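Local atomic coordinates of UPF0678 fatty acid-binding protein-like protein ERS007657_00996 (PDB entry 6R3W), a protein that binds heme b in an antiparallel beta-barrel and probably isomerises peroxynitrite to nitrate, so helping to detoxify reactive nitrogen and oxygen species. Residues 11-15 and 103-107; 24-30 and 150-156; 48-54 and 65-71. Residues are numbered along the deposited sequence.

Interaction 1 (11-15 and 103-107)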
loop_
_atom_site.group_PDB
_atom_site.type_symbol
_atom_site.label_atom_id
_atom_site.label_comp_id
_atom_site.label_asym_id
_atom_site.label_seq_id
_atom_site.Cartn_x
_atom_site.Cartn_y
_atom_site.Cartn_z
ATOM N N ALA A 11 13.094 -10.806 -6.104
ATOM C CA ALA A 11 11.776 -10.995 -6.752
ATOM C C ALA A 11 11.056 -9.647 -6.892
ATOM O O ALA A 11 10.201 -9.524 -7.775
ATOM C CB ALA A 11 10.936 -11.970 -5.967
ATOM N N LEU A 12 11.274 -8.746 -5.947
ATOM C CA LEU A 12 10.534 -7.466 -5.867
ATOM C C LEU A 12 11.304 -6.333 -6.561
ATOM O O LEU A 12 10.836 -5.186 -6.511
ATOM C CB LEU A 12 10.228 -7.126 -4.415
ATOM C CG LEU A 12 9.380 -8.165 -3.667
ATOM C CD1 LEU A 12 9.034 -7.681 -2.285
ATOM C CD2 LEU A 12 8.109 -8.500 -4.438
ATOM N N SER A 13 12.399 -6.644 -7.262
ATOM C CA SER A 13 13.171 -5.581 -7.947
ATOM C C SER A 13 12.283 -4.786 -8.915
ATOM O O SER A 13 12.480 -3.571 -9.042
ATOM C CB SER A 13 14.439 -6.124 -8.602
ATOM O OG SER A 13 14.164 -6.963 -9.720
ATOM N N PRO A 14 11.254 -5.378 -9.578
ATOM C CA PRO A 14 10.426 -4.575 -10.480
ATOM C C PRO A 14 9.648 -3.439 -9.779
ATOM O O PRO A 14 9.159 -2.560 -10.461
ATOM C CB PRO A 14 9.457 -5.606 -11.094
ATOM C CG PRO A 14 10.275 -6.883 -11.109
ATOM C CD PRO A 14 11.003 -6.833 -9.774
ATOM N N LEU A 15 9.494 -3.498 -8.466
ATOM C CA LEU A 15 8.767 -2.427 -7.753
ATOM C C LEU A 15 9.612 -1.148 -7.714
ATOM O O LEU A 15 9.044 -0.057 -7.575
ATOM C CB LEU A 15 8.414 -2.887 -6.335
ATOM C CG LEU A 15 7.139 -3.715 -6.166
ATOM C CD1 LEU A 15 7.216 -5.032 -6.919
ATOM C CD2 LEU A 15 6.869 -3.952 -4.682
ATOM N N VAL A 103 4.506 -10.794 -13.888
ATOM C CA VAL A 103 3.443 -10.464 -12.901
ATOM C C VAL A 103 3.916 -10.832 -11.496
ATOM O O VAL A 103 4.219 -12.002 -11.249
ATOM C CB VAL A 103 2.124 -11.156 -13.242
ATOM C CG1 VAL A 103 1.083 -10.915 -12.163
ATOM C CG2 VAL A 103 1.616 -10.712 -14.602
ATOM N N ILE A 104 3.857 -9.869 -10.588
ATOM C CA ILE A 104 4.022 -10.091 -9.134
ATOM C C ILE A 104 2.667 -9.856 -8.495
ATOM O O ILE A 104 2.097 -8.789 -8.716
ATOM C CB ILE A 104 5.081 -9.151 -8.529
ATOM C CG1 ILE A 104 6.447 -9.343 -9.170
ATOM C CG2 ILE A 104 5.149 -9.316 -7.019
ATOM C CD1 ILE A 104 7.388 -8.189 -8.941
ATOM N N GLU A 105 2.229 -10.783 -7.661
ATOM C CA GLU A 105 1.006 -10.625 -6.862
ATOM C C GLU A 105 1.402 -10.637 -5.399
ATOM O O GLU A 105 1.998 -11.632 -4.952
ATOM C CB GLU A 105 -0.003 -11.710 -7.201
ATOM C CG GLU A 105 -0.534 -11.580 -8.613
ATOM C CD GLU A 105 -1.337 -12.760 -9.091
ATOM O OE1 GLU A 105 -0.739 -13.835 -9.301
ATOM O OE2 GLU A 105 -2.524 -12.578 -9.342
ATOM N N LEU A 106 1.048 -9.573 -4.672
ATOM C CA LEU A 106 1.263 -9.494 -3.219
ATOM C C LEU A 106 -0.092 -9.462 -2.524
ATOM O O LEU A 106 -0.987 -8.706 -2.956
ATOM C CB LEU A 106 2.063 -8.249 -2.852
ATOM C CG LEU A 106 3.426 -8.099 -3.488
ATOM C CD1 LEU A 106 3.380 -7.082 -4.607
ATOM C CD2 LEU A 106 4.444 -7.695 -2.446
ATOM N N GLU A 107 -0.233 -10.258 -1.480
ATOM C CA GLU A 107 -1.448 -10.288 -0.657
ATOM C C GLU A 107 -1.040 -10.063 0.792
ATOM O O GLU A 107 -0.243 -10.849 1.303
ATOM C CB GLU A 107 -2.169 -11.632 -0.826
ATOM C CG GLU A 107 -2.734 -11.854 -2.220
ATOM C CD GLU A 107 -3.823 -10.873 -2.629
ATOM O OE1 GLU A 107 -4.485 -10.347 -1.741
ATOM O OE2 GLU A 107 -4.097 -10.762 -3.849
#
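In lipocalins, which belong to the same calycin clan, a 3-10 helix ahead of the first strand closes one end of the barrel, and nitrobindin offers a compact example of the same device. Residues 11-15 form a 3-10 segment, marked by the hydrogen bond from Leu15 N to Leu12 O (2.9 Å), just ahead of strand 17-25; residues 103-107 open the barrel strand 103-118. No hydrogen bond joins the two, and the contact is essentially apolar, burying 212 Å² in all.

Along the strand, the contact begins with Ile104, whose side chain is its centre. Its CD1 atom enters a notch in the 3-10 turn, 3.8 Å from CG of Pro14 and 3.8 Å from CD1 of Leu15, while its CG2 lies 4.0 Å from CD2 of Leu12. Glu105 turns its side chain to the opposite face, while its backbone pairs in the sheet with Ser98 of strand 89-100. Leu106 returns to the interior, its CD2 atom 4.2 Å from CD2 of Leu12, so that Leu12 rests against two successive inward residues. Glu107 again faces outward, with OE2 hydrogen-bonded to Ser131.

The principle is that a strand with every second residue apolar and inward presents a greasy strip on which a short plug can sit without backbone pairing. The plug has polar ties of its own, since the carbonyls of Pro14 and Leu15 accept hydrogen bonds from Arg162 and Trp19. The tightest approach between the segments sets a methyl against a carbonyl: CD1 of Ile104 is 3.3 Å from O of Ala11.

Interaction 2 (24-30 and 150-156); sequences AGKYPTI and QPLQDHL. With HEM (protoporphyrin IX containing Fe), chain B.
The proximal heme site of this nitrobindin barrel forms where its first and last strands meet. Gly25 and Leu156 make an antiparallel non-hydrogen-bonded pair (CA-CA 4.2 Å). Lys26 N donates to His155 O (3.0 Å), and a classic bulge sets His155 and Leu156 both opposite Leu143. His155 (chi1 t, chi2 46°) donates from ND1 to Lys26 O (2.8 Å), orienting the axial imidazole. Lys26 (p, t, t, chi4 -91°) brings NZ to a water bridging to Asp154 OD2, each 2.5 Å away. Tyr27 (chi1 -144°, chi2 58°) lays CE1 3.6 Å from Gln153 CG, its OH bonding to Met145 O and 3.6 Å from CB of Gln150 (m, m). Gln153 (p, t, chi3 -84°) gives NE2 to Pro151 O (2.9 Å). A type I turn, Tyr27 to Ile30, sets Pro28 CG 3.3 Å from Gln153 OE1. Thr29 (p) gives OG1 to heme O2D (2.6 Å); Ile30 (p, t) places CD1 3.9 Å from His155 CE1, and Leu156 (m, t) CD1 3.5 Å from heme CHC. Iron lies between His155 NE2 (2.2 Å) and a water (2.1 Å).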
loop_
_atom_site.group_PDB
_atom_site.type_symbol
_atom_site.label_atom_id
_atom_site.label_comp_id
_atom_site.label_asym_id
_atom_site.label_seq_id
_atom_site.Cartn_x
_atom_site.Cartn_y
_atom_site.Cartn_z
ATOM N N ALA A 24 -9.814 5.540 -6.958
ATOM C CA ALA A 24 -11.116 5.963 -6.426
ATOM C C ALA A 24 -11.369 5.244 -5.125
ATOM O O ALA A 24 -10.710 4.213 -4.843
ATOM C CB ALA A 24 -12.203 5.703 -7.433
ATOM N N GLY A 25 -12.324 5.726 -4.382
ATOM C CA GLY A 25 -12.629 5.121 -3.089
ATOM C C GLY A 25 -13.995 5.472 -2.581
ATOM O O GLY A 25 -14.704 6.315 -3.175
ATOM N N LYS A 26 -14.338 4.838 -1.489
ATOM C CA LYS A 26 -15.692 4.885 -0.938
ATOM C C LYS A 26 -15.662 4.271 0.454
ATOM O O LYS A 26 -14.678 3.594 0.816
ATOM C CB LYS A 26 -16.663 4.152 -1.872
ATOM C CG LYS A 26 -16.392 2.664 -2.087
ATOM C CD LYS A 26 -17.552 1.953 -2.804
ATOM C CE LYS A 26 -17.284 0.492 -3.075
ATOM N NZ LYS A 26 -16.660 0.298 -4.394
ATOM N N TYR A 27 -16.722 4.500 1.194
ATOM C CA TYR A 27 -16.999 3.775 2.447
ATOM C C TYR A 27 -18.412 4.116 2.861
ATOM O O TYR A 27 -18.912 5.184 2.519
ATOM C CB TYR A 27 -16.010 4.138 3.564
ATOM C CG TYR A 27 -15.658 2.980 4.465
ATOM C CD1 TYR A 27 -15.093 1.819 3.952
ATOM C CD2 TYR A 27 -15.913 3.022 5.823
ATOM C CE1 TYR A 27 -14.815 0.726 4.759
ATOM C CE2 TYR A 27 -15.654 1.930 6.644
ATOM C CZ TYR A 27 -15.106 0.768 6.113
ATOM O OH TYR A 27 -14.881 -0.327 6.912
ATOM N N PRO A 28 -19.099 3.269 3.643
ATOM C CA PRO A 28 -20.515 3.520 3.874
ATOM C C PRO A 28 -20.778 4.841 4.607
ATOM O O PRO A 28 -21.887 5.360 4.546
ATOM C CB PRO A 28 -20.941 2.317 4.697
ATOM C CG PRO A 28 -20.086 1.218 4.168
ATOM C CD PRO A 28 -18.744 1.875 3.940
ATOM N N THR A 29 -19.783 5.321 5.333
ATOM C CA THR A 29 -19.931 6.472 6.246
ATOM C C THR A 29 -19.569 7.787 5.547
ATOM O O THR A 29 -19.668 8.843 6.196
ATOM C CB THR A 29 -19.042 6.269 7.473
ATOM O OG1 THR A 29 -17.734 5.983 6.968
ATOM C CG2 THR A 29 -19.529 5.159 8.369
ATOM N N ILE A 30 -19.144 7.721 4.282
ATOM C CA ILE A 30 -18.593 8.901 3.560
ATOM C C ILE A 30 -19.185 8.959 2.162
ATOM O O ILE A 30 -19.809 7.988 1.723
ATOM C CB ILE A 30 -17.057 8.867 3.498
ATOM C CG1 ILE A 30 -16.563 7.735 2.584
ATOM C CG2 ILE A 30 -16.462 8.778 4.902
ATOM C CD1 ILE A 30 -15.068 7.655 2.415
ATOM N N GLN A 150 -18.225 -0.651 10.437
ATOM C CA GLN A 150 -18.535 -1.297 9.144
ATOM C C GLN A 150 -17.694 -2.554 8.982
ATOM O O GLN A 150 -16.523 -2.586 9.379
ATOM C CB GLN A 150 -18.283 -0.343 7.981
ATOM C CG GLN A 150 -18.820 1.059 8.215
ATOM C CD GLN A 150 -20.291 1.049 8.510
ATOM O OE1 GLN A 150 -21.079 0.485 7.758
ATOM N NE2 GLN A 150 -20.652 1.629 9.639
ATOM N N PRO A 151 -18.236 -3.592 8.329
ATOM C CA PRO A 151 -17.466 -4.799 8.055
ATOM C C PRO A 151 -16.366 -4.528 7.013
ATOM O O PRO A 151 -16.479 -3.599 6.229
ATOM C CB PRO A 151 -18.509 -5.806 7.559
ATOM C CG PRO A 151 -19.605 -4.923 6.975
ATOM C CD PRO A 151 -19.629 -3.688 7.861
ATOM N N LEU A 152 -15.392 -5.425 6.957
ATOM C CA LEU A 152 -14.290 -5.385 5.983
ATOM C C LEU A 152 -14.849 -5.272 4.572
ATOM O O LEU A 152 -15.652 -6.148 4.166
ATOM C CB LEU A 152 -13.451 -6.639 6.155
ATOM C CG LEU A 152 -12.220 -6.736 5.255
ATOM C CD1 LEU A 152 -11.139 -5.751 5.674
ATOM C CD2 LEU A 152 -11.680 -8.168 5.233
ATOM N N GLN A 153 -14.430 -4.260 3.832
ATOM C CA GLN A 153 -14.965 -3.985 2.491
ATOM C C GLN A 153 -14.060 -2.982 1.767
ATOM O O GLN A 153 -13.263 -2.301 2.424
ATOM C CB GLN A 153 -16.398 -3.473 2.583
ATOM C CG GLN A 153 -16.513 -2.144 3.287
ATOM C CD GLN A 153 -17.952 -1.782 3.502
ATOM O OE1 GLN A 153 -18.604 -1.235 2.609
ATOM N NE2 GLN A 153 -18.456 -2.108 4.689
ATOM N N ASP A 154 -14.265 -2.814 0.479
ATOM C CA ASP A 154 -13.434 -1.879 -0.313
ATOM C C ASP A 154 -13.442 -0.483 0.320
ATOM O O ASP A 154 -14.536 0.067 0.590
ATOM C CB ASP A 154 -13.932 -1.780 -1.743
ATOM C CG ASP A 154 -13.549 -2.963 -2.616
ATOM O OD1 ASP A 154 -12.898 -3.901 -2.093
ATOM O OD2 ASP A 154 -13.944 -2.965 -3.800
ATOM N N HIS A 155 -12.272 0.138 0.403
ATOM C CA HIS A 155 -12.146 1.602 0.602
ATOM C C HIS A 155 -11.469 2.244 -0.598
ATOM O O HIS A 155 -11.803 3.381 -0.894
ATOM C CB HIS A 155 -11.400 1.952 1.911
ATOM C CG HIS A 155 -11.226 3.422 2.195
ATOM N ND1 HIS A 155 -12.249 4.326 2.062
ATOM C CD2 HIS A 155 -10.187 4.116 2.754
ATOM C CE1 HIS A 155 -11.825 5.532 2.444
ATOM N NE2 HIS A 155 -10.556 5.431 2.841
ATOM N N LEU A 156 -10.496 1.567 -1.216
ATOM C CA LEU A 156 -9.684 2.170 -2.300
ATOM C C LEU A 156 -9.459 1.147 -3.403
ATOM O O LEU A 156 -9.223 -0.031 -3.088
ATOM C CB LEU A 156 -8.314 2.616 -1.785
ATOM C CG LEU A 156 -8.285 3.492 -0.543
ATOM C CD1 LEU A 156 -6.862 3.522 0.003
ATOM C CD2 LEU A 156 -8.784 4.906 -0.831
HETATM C CHA HEM B . -12.378 8.499 4.812
HETATM C CHB HEM B . -9.470 9.233 1.059
HETATM C CHC HEM B . -6.481 5.722 2.636
HETATM C CHD HEM B . -9.176 5.346 6.665
HETATM C C1A HEM B . -11.829 8.995 3.657
HETATM C C2A HEM B . -12.361 10.109 2.922
HETATM C C3A HEM B . -11.533 10.312 1.876
HETATM C C4A HEM B . -10.510 9.330 1.946
HETATM C CMA HEM B . -11.637 11.401 0.846
HETATM C CAA HEM B . -13.600 10.899 3.272
HETATM C CBA HEM B . -13.236 12.297 3.760
HETATM C CGA HEM B . -12.423 12.215 5.008
HETATM O O1A HEM B . -11.283 12.725 5.031
HETATM O O2A HEM B . -12.900 11.682 6.030
HETATM C C1B HEM B . -8.426 8.291 1.140
HETATM C C2B HEM B . -7.356 8.217 0.196
HETATM C C3B HEM B . -6.520 7.193 0.608
HETATM C C4B HEM B . -7.088 6.698 1.870
HETATM C CMB HEM B . -7.179 9.095 -1.020
HETATM C CAB HEM B . -5.305 6.634 -0.027
HETATM C CBB HEM B . -5.147 6.625 -1.335
HETATM C C1C HEM B . -6.936 5.345 3.902
HETATM C C2C HEM B . -6.297 4.417 4.754
HETATM C C3C HEM B . -7.022 4.369 5.915
HETATM C C4C HEM B . -8.181 5.202 5.728
HETATM C CMC HEM B . -5.057 3.662 4.401
HETATM C CAC HEM B . -6.716 3.663 7.179
HETATM C CBC HEM B . -5.487 3.655 7.709
HETATM C C1D HEM B . -10.302 6.131 6.453
HETATM C C2D HEM B . -11.378 6.270 7.445
HETATM C C3D HEM B . -12.251 7.144 6.940
HETATM C C4D HEM B . -11.739 7.541 5.612
HETATM C CMD HEM B . -11.433 5.621 8.800
HETATM C CAD HEM B . -13.265 7.895 7.757
HETATM C CBD HEM B . -14.579 7.267 7.661
HETATM C CGD HEM B . -15.573 8.015 8.554
HETATM O O1D HEM B . -15.422 9.159 9.100
HETATM O O2D HEM B . -16.555 7.444 8.749
HETATM N NA HEM B . -10.671 8.554 3.036
HETATM N NB HEM B . -8.222 7.382 2.113
HETATM N NC HEM B . -8.095 5.783 4.485
HETATM N ND HEM B . -10.551 6.926 5.362
HETATM FE FE HEM B . -9.462 7.109 3.744
HETATM O O HOH W 1 -16.271 -2.191 -4.492
HETATM O O HOH W 2 -8.323 8.637 4.736
#

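Interaction 3 (48-54 and 65-71). With HEM (protoporphyrin IX containing Fe), chain B.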
loop_
_atom_site.group_PDB
_atom_site.type_symbol
_atom_site.label_atom_id
_atom_site.label_comp_id
_atom_site.label_asym_id
_atom_site.label_seq_id
_atom_site.Cartn_x
_atom_site.Cartn_y
_atom_site.Cartn_z
ATOM N N PHE A 48 14.763 -4.684 2.780
ATOM C CA PHE A 48 13.478 -3.960 2.755
ATOM C C PHE A 48 13.540 -2.902 1.672
ATOM O O PHE A 48 14.636 -2.375 1.365
ATOM C CB PHE A 48 13.176 -3.321 4.123
ATOM C CG PHE A 48 14.161 -2.271 4.591
ATOM C CD1 PHE A 48 14.028 -0.932 4.232
ATOM C CD2 PHE A 48 15.183 -2.613 5.453
ATOM C CE1 PHE A 48 14.925 0.020 4.685
ATOM C CE2 PHE A 48 16.059 -1.654 5.930
ATOM C CZ PHE A 48 15.939 -0.346 5.536
ATOM N N LEU A 49 12.380 -2.595 1.128
ATOM C CA LEU A 49 12.163 -1.402 0.300
ATOM C C LEU A 49 11.680 -0.266 1.194
ATOM O O LEU A 49 10.867 -0.503 2.107
ATOM C CB LEU A 49 11.125 -1.685 -0.794
ATOM C CG LEU A 49 11.454 -2.810 -1.751
ATOM C CD1 LEU A 49 10.322 -3.007 -2.737
ATOM C CD2 LEU A 49 12.758 -2.556 -2.474
ATOM N N THR A 50 12.112 0.949 0.904
ATOM C CA THR A 50 11.451 2.160 1.387
ATOM C C THR A 50 10.263 2.436 0.480
ATOM O O THR A 50 10.335 2.157 -0.735
ATOM C CB THR A 50 12.415 3.344 1.455
ATOM O OG1 THR A 50 12.833 3.667 0.120
ATOM C CG2 THR A 50 13.623 3.042 2.306
ATOM N N TYR A 51 9.217 3.020 1.041
ATOM C CA TYR A 51 7.950 3.248 0.330
ATOM C C TYR A 51 7.330 4.542 0.805
ATOM O O TYR A 51 7.164 4.733 2.015
ATOM C CB TYR A 51 7.003 2.078 0.548
ATOM C CG TYR A 51 5.562 2.325 0.167
ATOM C CD1 TYR A 51 5.149 2.422 -1.154
ATOM C CD2 TYR A 51 4.624 2.577 1.148
ATOM C CE1 TYR A 51 3.830 2.685 -1.471
ATOM C CE2 TYR A 51 3.295 2.809 0.846
ATOM C CZ TYR A 51 2.894 2.858 -0.469
ATOM O OH TYR A 51 1.585 3.129 -0.785
ATOM N N THR A 52 6.930 5.379 -0.140
ATOM C CA THR A 52 6.137 6.573 0.168
ATOM C C THR A 52 5.029 6.739 -0.859
ATOM O O THR A 52 5.275 6.475 -2.037
ATOM C CB THR A 52 7.016 7.808 0.252
ATOM O OG1 THR A 52 7.675 7.914 -1.013
ATOM C CG2 THR A 52 7.998 7.732 1.405
ATOM N N GLN A 53 3.919 7.272 -0.399
ATOM C CA GLN A 53 2.725 7.560 -1.196
ATOM C C GLN A 53 2.302 8.984 -0.891
ATOM O O GLN A 53 2.199 9.326 0.301
ATOM C CB GLN A 53 1.592 6.581 -0.855
ATOM C CG GLN A 53 0.284 6.875 -1.591
ATOM C CD GLN A 53 -0.923 6.391 -0.835
ATOM O OE1 GLN A 53 -1.597 5.446 -1.246
ATOM N NE2 GLN A 53 -1.244 7.069 0.258
ATOM N N GLN A 54 1.939 9.738 -1.916
ATOM C CA GLN A 54 1.175 10.994 -1.758
ATOM C C GLN A 54 -0.019 10.949 -2.691
ATOM O O GLN A 54 0.143 10.614 -3.860
ATOM C CB GLN A 54 2.024 12.234 -2.008
ATOM C CG GLN A 54 1.276 13.544 -1.713
ATOM C CD GLN A 54 0.875 13.717 -0.259
ATOM O OE1 GLN A 54 1.726 13.872 0.628
ATOM N NE2 GLN A 54 -0.429 13.873 -0.030
ATOM N N HIS A 65 -4.610 11.893 1.349
ATOM C CA HIS A 65 -3.903 10.922 2.200
ATOM C C HIS A 65 -2.432 10.832 1.759
ATOM O O HIS A 65 -2.140 10.956 0.553
ATOM C CB HIS A 65 -4.621 9.566 2.120
ATOM C CG HIS A 65 -3.963 8.477 2.900
ATOM N ND1 HIS A 65 -3.123 7.540 2.317
ATOM C CD2 HIS A 65 -4.038 8.166 4.210
ATOM C CE1 HIS A 65 -2.763 6.667 3.239
ATOM N NE2 HIS A 65 -3.286 7.056 4.424
ATOM N N SER A 66 -1.562 10.471 2.679
ATOM C CA SER A 66 -0.214 9.979 2.356
ATOM C C SER A 66 0.076 8.810 3.293
ATOM O O SER A 66 -0.663 8.625 4.271
ATOM C CB SER A 66 0.814 11.076 2.457
ATOM O OG SER A 66 0.863 11.566 3.789
ATOM N N GLU A 67 1.096 8.032 2.993
ATOM C CA GLU A 67 1.612 7.015 3.912
ATOM C C GLU A 67 3.081 6.838 3.620
ATOM O O GLU A 67 3.531 7.146 2.509
ATOM C CB GLU A 67 0.807 5.718 3.820
ATOM C CG GLU A 67 0.708 5.158 2.409
ATOM C CD GLU A 67 -0.239 3.976 2.216
ATOM O OE1 GLU A 67 -1.278 3.912 2.940
ATOM O OE2 GLU A 67 0.006 3.164 1.307
ATOM N N THR A 68 3.801 6.309 4.579
ATOM C CA THR A 68 5.253 6.171 4.473
ATOM C C THR A 68 5.696 4.991 5.341
ATOM O O THR A 68 5.166 4.834 6.459
ATOM C CB THR A 68 5.952 7.488 4.823
ATOM O OG1 THR A 68 7.347 7.333 4.551
ATOM C CG2 THR A 68 5.702 7.920 6.246
ATOM N N GLY A 69 6.708 4.272 4.893
ATOM C CA GLY A 69 7.295 3.197 5.676
ATOM C C GLY A 69 8.083 2.261 4.824
ATOM O O GLY A 69 8.884 2.739 3.984
ATOM N N TYR A 70 7.963 0.972 5.095
ATOM C CA TYR A 70 8.919 -0.040 4.628
ATOM C C TYR A 70 8.174 -1.303 4.229
ATOM O O TYR A 70 7.209 -1.694 4.893
ATOM C CB TYR A 70 9.955 -0.325 5.713
ATOM C CG TYR A 70 10.591 0.923 6.253
ATOM C CD1 TYR A 70 11.634 1.539 5.578
ATOM C CD2 TYR A 70 10.124 1.528 7.402
ATOM C CE1 TYR A 70 12.160 2.748 6.006
ATOM C CE2 TYR A 70 10.667 2.709 7.871
ATOM C CZ TYR A 70 11.678 3.324 7.172
ATOM O OH TYR A 70 12.204 4.489 7.662
ATOM N N LEU A 71 8.653 -1.947 3.178
ATOM C CA LEU A 71 8.213 -3.293 2.787
ATOM C C LEU A 71 9.382 -4.242 3.027
ATOM O O LEU A 71 10.342 -4.221 2.264
ATOM C CB LEU A 71 7.749 -3.271 1.333
ATOM C CG LEU A 71 7.135 -4.574 0.813
ATOM C CD1 LEU A 71 5.948 -5.026 1.640
ATOM C CD2 LEU A 71 6.729 -4.427 -0.634
HETATM C CHA HEM B . -12.378 8.499 4.812
HETATM C CHB HEM B . -9.470 9.233 1.059
HETATM C CHC HEM B . -6.481 5.722 2.636
HETATM C CHD HEM B . -9.176 5.346 6.665
HETATM C C1A HEM B . -11.829 8.995 3.657
HETATM C C2A HEM B . -12.361 10.109 2.922
HETATM C C3A HEM B . -11.533 10.312 1.876
HETATM C C4A HEM B . -10.510 9.330 1.946
HETATM C CMA HEM B . -11.637 11.401 0.846
HETATM C CAA HEM B . -13.600 10.899 3.272
HETATM C CBA HEM B . -13.236 12.297 3.760
HETATM C CGA HEM B . -12.423 12.215 5.008
HETATM O O1A HEM B . -11.283 12.725 5.031
HETATM O O2A HEM B . -12.900 11.682 6.030
HETATM C C1B HEM B . -8.426 8.291 1.140
HETATM C C2B HEM B . -7.356 8.217 0.196
HETATM C C3B HEM B . -6.520 7.193 0.608
HETATM C C4B HEM B . -7.088 6.698 1.870
HETATM C CMB HEM B . -7.179 9.095 -1.020
HETATM C CAB HEM B . -5.305 6.634 -0.027
HETATM C CBB HEM B . -5.147 6.625 -1.335
HETATM C C1C HEM B . -6.936 5.345 3.902
HETATM C C2C HEM B . -6.297 4.417 4.754
HETATM C C3C HEM B . -7.022 4.369 5.915
HETATM C C4C HEM B . -8.181 5.202 5.728
HETATM C CMC HEM B . -5.057 3.662 4.401
HETATM C CAC HEM B . -6.716 3.663 7.179
HETATM C CBC HEM B . -5.487 3.655 7.709
HETATM C C1D HEM B . -10.302 6.131 6.453
HETATM C C2D HEM B . -11.378 6.270 7.445
HETATM C C3D HEM B . -12.251 7.144 6.940
HETATM C C4D HEM B . -11.739 7.541 5.612
HETATM C CMD HEM B . -11.433 5.621 8.800
HETATM C CAD HEM B . -13.265 7.895 7.757
HETATM C CBD HEM B . -14.579 7.267 7.661
HETATM C CGD HEM B . -15.573 8.015 8.554
HETATM O O1D HEM B . -15.422 9.159 9.100
HETATM O O2D HEM B . -16.555 7.444 8.749
HETATM N NA HEM B . -10.671 8.554 3.036
HETATM N NB HEM B . -8.222 7.382 2.113
HETATM N NC HEM B . -8.095 5.783 4.485
HETATM N ND HEM B . -10.551 6.926 5.362
HETATM FE FE HEM B . -9.462 7.109 3.744
HETATM O O HOH W 3 2.368 13.988 3.437
HETATM O O HOH W 2 -8.323 8.637 4.736
#
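The beta hairpin of strands 48-57 and 63-73 is part of the wall of the nitrobindin barrel, and one end of it reaches the heme pocket. Strands 48-54 and 65-71 run antiparallel at 157°, their axes approaching to 4.5 Å. Leu49 with Leu71, Tyr51 with Gly69 and Gln53 with Glu67 are hydrogen-bonded pairs, each closed by two backbone bonds of 2.8 to 3.2 Å: Leu49 N to Leu71 O is the shortest at 2.8 Å, Glu67 N to Gln53 O the longest at 3.2 Å. The intervening pairs, Thr50 with Tyr70, Thr52 with Thr68 and Gln54 with Ser66, bear their side chains on the other, more exposed face. There one water links Gln54 OE1 and Ser66 OG, 2.9 Å from each. At the far end Phe48 CD1 meets Tyr70 CD1 at 3.7 Å, the rings meeting obliquely.

Inside the barrel, Leu49 and Leu71 pack CB to CB at 4.3 Å. Gly69 brings no side chain to this face, and the chi1 t rotamer of Tyr51 carries its hydroxyl along to Glu67, where OH donates to OE2 at 2.6 Å. The same OE2 forms a salt bridge with Arg130. Next to them, Gln53 and His65 reach the porphyrin: the face of the His65 ring lies against heme C4B and its ND1 is 3.3 Å from CAB, while NE2 is hydrogen-bonded to His85.

The chemistry thus grades from leucine packing to a buried polar network beside the heme, consistent with a charged Glu67 that is balanced by Arg130, the Tyr51 hydroxyl adding a hydrogen bond to the same oxygen.

How the interactions relate
All three contacts belong to one antiparallel sheet closed into a barrel, and they are spread along its length. Interaction 1 plugs one end and interaction 2 holds the heme at the other, their centres 26 Å apart on opposite sides of the chain's centre. Interaction 3 lies between them, its centre 15 Å from that of interaction 1 and 21 Å from that of interaction 2. It touches interaction 1 where Leu15 packs on Leu49 and Leu71, and shares the heme, though no direct contact, with interaction 2. Along the chain, 48-54 and 65-71 are nested within the loops closed by both others, which cross each other. One hairpin therefore runs from apolar plug to cofactor pocket.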